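Local atomic coordinates of crustacyanin-C1 subunit (PDB entry 1I4U), a protein that binds the carotenoid astaxanthin as a lipocalin subunit of crustacyanin, the pigment complex that gives the lobster carapace its blue colour. Residues P26-F38 with V52-V64. Numbering follows the deposited sequence.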
# COMPACT_ATOMS: atom_id res chain seq x y z
N PRO A 26 4.53 -25.09 0.28
CA PRO A 26 5.58 -26.06 0.63
C PRO A 26 6.98 -25.69 0.19
O PRO A 26 7.88 -26.42 0.60
CB PRO A 26 5.19 -27.36 -0.12
CG PRO A 26 3.74 -27.16 -0.36
CD PRO A 26 3.62 -25.70 -0.70
N ASN A 27 7.10 -24.64 -0.61
CA ASN A 27 8.34 -24.39 -1.34
C ASN A 27 9.01 -23.12 -0.90
O ASN A 27 9.87 -22.60 -1.64
CB ASN A 27 8.08 -24.38 -2.86
CG ASN A 27 7.92 -25.80 -3.37
OD1 ASN A 27 8.76 -26.69 -3.14
ND2 ASN A 27 6.83 -26.08 -4.08
N ARG A 28 8.68 -22.58 0.27
CA ARG A 28 9.18 -21.23 0.59
C ARG A 28 10.69 -21.20 0.62
O ARG A 28 11.33 -20.25 0.19
CB ARG A 28 8.62 -20.79 1.93
CG ARG A 28 7.10 -20.65 2.01
CD ARG A 28 6.55 -19.68 0.98
NE ARG A 28 5.09 -19.53 1.22
CZ ARG A 28 4.33 -18.87 0.36
NH1 ARG A 28 4.88 -18.34 -0.72
NH2 ARG A 28 3.03 -18.75 0.59
N ASN A 29 11.30 -22.27 1.12
CA ASN A 29 12.76 -22.26 1.25
C ASN A 29 13.37 -22.22 -0.13
O ASN A 29 14.43 -21.65 -0.37
CB ASN A 29 13.15 -23.50 2.02
CG ASN A 29 13.13 -23.30 3.53
OD1 ASN A 29 13.96 -22.55 4.07
ND2 ASN A 29 12.21 -23.96 4.24
N SER A 30 12.71 -22.86 -1.10
CA SER A 30 13.26 -22.84 -2.45
C SER A 30 13.12 -21.48 -3.12
O SER A 30 13.78 -21.27 -4.15
CB SER A 30 12.60 -23.93 -3.30
OG SER A 30 12.97 -25.23 -2.85
N TYR A 31 12.27 -20.63 -2.62
CA TYR A 31 12.10 -19.27 -3.14
C TYR A 31 13.08 -18.27 -2.53
O TYR A 31 13.25 -17.16 -3.02
CB TYR A 31 10.64 -18.80 -2.92
CG TYR A 31 10.28 -17.58 -3.73
CD1 TYR A 31 10.08 -17.59 -5.10
CD2 TYR A 31 10.14 -16.37 -3.05
CE1 TYR A 31 9.74 -16.46 -5.80
CE2 TYR A 31 9.80 -15.23 -3.79
CZ TYR A 31 9.60 -15.27 -5.14
OH TYR A 31 9.28 -14.11 -5.82
N ALA A 32 13.72 -18.71 -1.46
CA ALA A 32 14.70 -17.82 -0.77
C ALA A 32 15.97 -17.70 -1.62
O ALA A 32 16.12 -18.30 -2.67
CB ALA A 32 14.97 -18.31 0.61
N GLY A 33 16.87 -16.86 -1.16
CA GLY A 33 18.12 -16.61 -1.84
C GLY A 33 18.00 -15.31 -2.66
O GLY A 33 17.18 -14.41 -2.40
N VAL A 34 18.85 -15.24 -3.68
CA VAL A 34 19.02 -14.00 -4.45
C VAL A 34 18.26 -14.07 -5.74
O VAL A 34 18.39 -15.03 -6.51
CB VAL A 34 20.53 -13.75 -4.68
CG1 VAL A 34 20.73 -12.50 -5.55
CG2 VAL A 34 21.23 -13.61 -3.34
N TRP A 35 17.46 -13.03 -5.98
CA TRP A 35 16.74 -12.84 -7.23
C TRP A 35 17.08 -11.47 -7.83
O TRP A 35 17.03 -10.46 -7.11
CB TRP A 35 15.25 -12.86 -7.01
CG TRP A 35 14.58 -14.17 -6.69
CD1 TRP A 35 14.19 -14.57 -5.45
CD2 TRP A 35 14.20 -15.19 -7.59
NE1 TRP A 35 13.59 -15.81 -5.54
CE2 TRP A 35 13.59 -16.22 -6.84
CE3 TRP A 35 14.34 -15.34 -8.97
CZ2 TRP A 35 13.08 -17.40 -7.41
CZ3 TRP A 35 13.86 -16.48 -9.55
CH2 TRP A 35 13.25 -17.49 -8.78
N TYR A 36 17.38 -11.41 -9.09
CA TYR A 36 17.63 -10.17 -9.79
C TYR A 36 16.38 -9.75 -10.54
O TYR A 36 15.67 -10.56 -11.10
CB TYR A 36 18.77 -10.37 -10.81
CG TYR A 36 20.07 -10.81 -10.15
CD1 TYR A 36 20.34 -12.14 -9.94
CD2 TYR A 36 21.02 -9.88 -9.71
CE1 TYR A 36 21.52 -12.56 -9.34
CE2 TYR A 36 22.18 -10.29 -9.09
CZ TYR A 36 22.43 -11.64 -8.90
OH TYR A 36 23.58 -12.05 -8.30
N GLN A 37 16.09 -8.45 -10.56
CA GLN A 37 14.93 -7.97 -11.31
C GLN A 37 15.33 -7.82 -12.76
O GLN A 37 16.08 -6.90 -13.09
CB GLN A 37 14.48 -6.62 -10.75
CG GLN A 37 13.23 -6.05 -11.47
CD GLN A 37 12.97 -4.69 -10.88
OE1 GLN A 37 12.36 -4.44 -9.84
NE2 GLN A 37 13.46 -3.59 -11.36
N PHE A 38 14.81 -8.70 -13.61
CA PHE A 38 15.15 -8.68 -15.03
C PHE A 38 14.42 -7.57 -15.77
O PHE A 38 15.02 -6.93 -16.63
CB PHE A 38 14.82 -10.04 -15.64
CG PHE A 38 15.07 -10.13 -17.12
CD1 PHE A 38 16.36 -10.23 -17.61
CD2 PHE A 38 14.00 -10.08 -17.99
CE1 PHE A 38 16.60 -10.28 -18.96
CE2 PHE A 38 14.23 -10.16 -19.34
CZ PHE A 38 15.52 -10.25 -19.85
N VAL A 52 19.15 -4.14 -9.65
CA VAL A 52 18.22 -4.51 -8.58
C VAL A 52 18.40 -5.96 -8.18
O VAL A 52 18.17 -6.87 -9.01
CB VAL A 52 16.79 -4.25 -9.03
CG1 VAL A 52 15.83 -4.66 -7.93
CG2 VAL A 52 16.58 -2.78 -9.44
N ARG A 53 18.81 -6.17 -6.95
CA ARG A 53 19.20 -7.44 -6.39
C ARG A 53 18.42 -7.64 -5.09
O ARG A 53 18.57 -6.86 -4.17
CB ARG A 53 20.69 -7.45 -6.10
CG ARG A 53 21.28 -8.70 -5.53
CD ARG A 53 22.73 -8.51 -5.12
NE ARG A 53 23.43 -9.70 -4.68
CZ ARG A 53 23.39 -10.24 -3.48
NH1 ARG A 53 22.63 -9.67 -2.54
NH2 ARG A 53 24.10 -11.34 -3.23
N ASN A 54 17.59 -8.67 -5.06
CA ASN A 54 16.69 -8.91 -3.93
C ASN A 54 17.12 -10.21 -3.25
O ASN A 54 17.03 -11.27 -3.81
CB ASN A 54 15.25 -8.98 -4.38
CG ASN A 54 14.79 -7.79 -5.18
OD1 ASN A 54 14.88 -6.69 -4.66
ND2 ASN A 54 14.36 -7.99 -6.43
N GLU A 55 17.61 -10.04 -2.01
CA GLU A 55 18.11 -11.17 -1.22
C GLU A 55 17.04 -11.51 -0.18
O GLU A 55 16.70 -10.68 0.64
CB GLU A 55 19.46 -10.82 -0.59
CG GLU A 55 20.07 -11.99 0.13
CD GLU A 55 21.48 -11.67 0.60
OE1 GLU A 55 22.13 -10.70 0.18
OE2 GLU A 55 21.89 -12.42 1.49
N TYR A 56 16.53 -12.72 -0.27
CA TYR A 56 15.46 -13.19 0.58
C TYR A 56 15.95 -14.25 1.58
O TYR A 56 16.62 -15.23 1.20
CB TYR A 56 14.39 -13.86 -0.27
CG TYR A 56 13.58 -12.92 -1.14
CD1 TYR A 56 13.81 -11.58 -1.37
CD2 TYR A 56 12.46 -13.40 -1.74
CE1 TYR A 56 13.08 -10.74 -2.14
CE2 TYR A 56 11.73 -12.53 -2.52
CZ TYR A 56 11.99 -11.25 -2.76
OH TYR A 56 11.14 -10.49 -3.53
N SER A 57 15.60 -14.10 2.85
CA SER A 57 15.87 -15.05 3.93
C SER A 57 14.54 -15.51 4.50
O SER A 57 13.70 -14.66 4.84
CB SER A 57 16.72 -14.37 5.00
OG SER A 57 17.94 -13.98 4.39
N PHE A 58 14.31 -16.79 4.59
CA PHE A 58 13.06 -17.32 5.07
C PHE A 58 13.25 -17.85 6.49
O PHE A 58 14.13 -18.66 6.70
CB PHE A 58 12.55 -18.44 4.16
CG PHE A 58 11.21 -19.00 4.58
CD1 PHE A 58 10.11 -18.16 4.55
CD2 PHE A 58 11.09 -20.32 5.00
CE1 PHE A 58 8.87 -18.66 4.94
CE2 PHE A 58 9.87 -20.83 5.41
CZ PHE A 58 8.77 -19.97 5.39
N ASP A 59 12.44 -17.36 7.41
CA ASP A 59 12.63 -17.65 8.81
C ASP A 59 11.59 -18.66 9.30
O ASP A 59 11.46 -18.81 10.52
CB ASP A 59 12.61 -16.36 9.64
CG ASP A 59 11.28 -15.65 9.69
OD1 ASP A 59 10.24 -16.24 9.32
OD2 ASP A 59 11.25 -14.46 10.13
N GLY A 60 10.86 -19.24 8.36
CA GLY A 60 9.82 -20.20 8.64
C GLY A 60 8.42 -19.62 8.65
O GLY A 60 7.44 -20.35 8.56
N LYS A 61 8.29 -18.30 8.78
CA LYS A 61 7.00 -17.62 8.75
C LYS A 61 6.92 -16.44 7.80
O LYS A 61 5.83 -16.05 7.40
CB LYS A 61 6.65 -17.05 10.12
CG LYS A 61 6.53 -18.07 11.24
CD LYS A 61 5.93 -19.40 10.81
CE LYS A 61 5.18 -20.05 11.96
NZ LYS A 61 4.28 -21.16 11.48
N GLN A 62 8.07 -15.86 7.41
CA GLN A 62 8.05 -14.82 6.41
C GLN A 62 9.45 -14.76 5.82
O GLN A 62 10.37 -15.41 6.30
CB GLN A 62 7.73 -13.47 7.06
CG GLN A 62 8.93 -12.95 7.81
CD GLN A 62 8.67 -11.62 8.48
OE1 GLN A 62 9.60 -11.08 9.06
NE2 GLN A 62 7.47 -11.09 8.38
N PHE A 63 9.57 -13.93 4.81
CA PHE A 63 10.85 -13.57 4.22
C PHE A 63 11.25 -12.20 4.66
O PHE A 63 10.47 -11.26 4.62
CB PHE A 63 10.79 -13.60 2.70
CG PHE A 63 10.40 -14.89 2.04
CD1 PHE A 63 9.07 -15.14 1.79
CD2 PHE A 63 11.34 -15.82 1.65
CE1 PHE A 63 8.68 -16.33 1.16
CE2 PHE A 63 10.97 -17.00 1.01
CZ PHE A 63 9.64 -17.24 0.73
N VAL A 64 12.51 -12.10 5.06
CA VAL A 64 13.21 -10.87 5.25
C VAL A 64 14.00 -10.55 3.99
O VAL A 64 14.64 -11.43 3.41
CB VAL A 64 14.18 -10.98 6.45
CG1 VAL A 64 15.04 -9.76 6.61
CG2 VAL A 64 13.30 -11.28 7.69
O HOH W 1 8.82 -11.90 -4.37
O HOH W 2 25.20 -10.92 -6.46
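The Phe58 ring is sandwiched: Arg28 CB sits over one face, 3.6 Å from the ring centroid in a CH-pi contact, and the backbone N of Gly60 lies over the opposite face, while Asn29 OD1 comes up at the edge. Phe58 CD1 covers a face of Phe63, whose edge meets Arg28 O, with Phe63 CE2 3.4 Å away. In an offset edge-to-face pair, Tyr31 turns its edge toward the face of Phe63, and Trp35 turns the edge of its five-membered ring toward the face of Tyr56, planes 60° apart. With CG anti to the backbone N (chi1 -165°), the Tyr31 ring slips beneath Trp35 NE1, which donates to Tyr31 O at 2.9 Å. One water joins Tyr31 OH to Tyr56 OH. With an alanine at Phe58, Arg28 CB would probably lose the ring it packs on and a gap would open against Phe63. Beyond Ala32, strands 33-38 and 52-58 pair antiparallel through five backbone bonds, including Tyr56 N to Gly33 O at 2.8 Å. On the face bearing Val34 and Tyr36, the extended Arg53 lays its guanidinium against Val34 and salt-bridges Glu55 along its own strand. In this part of the lipocalin barrel, aromatic and CH-pi packing thus joins residues 28-31 to strands 52-58 and 63-64, while backbone bonds join the paired strands.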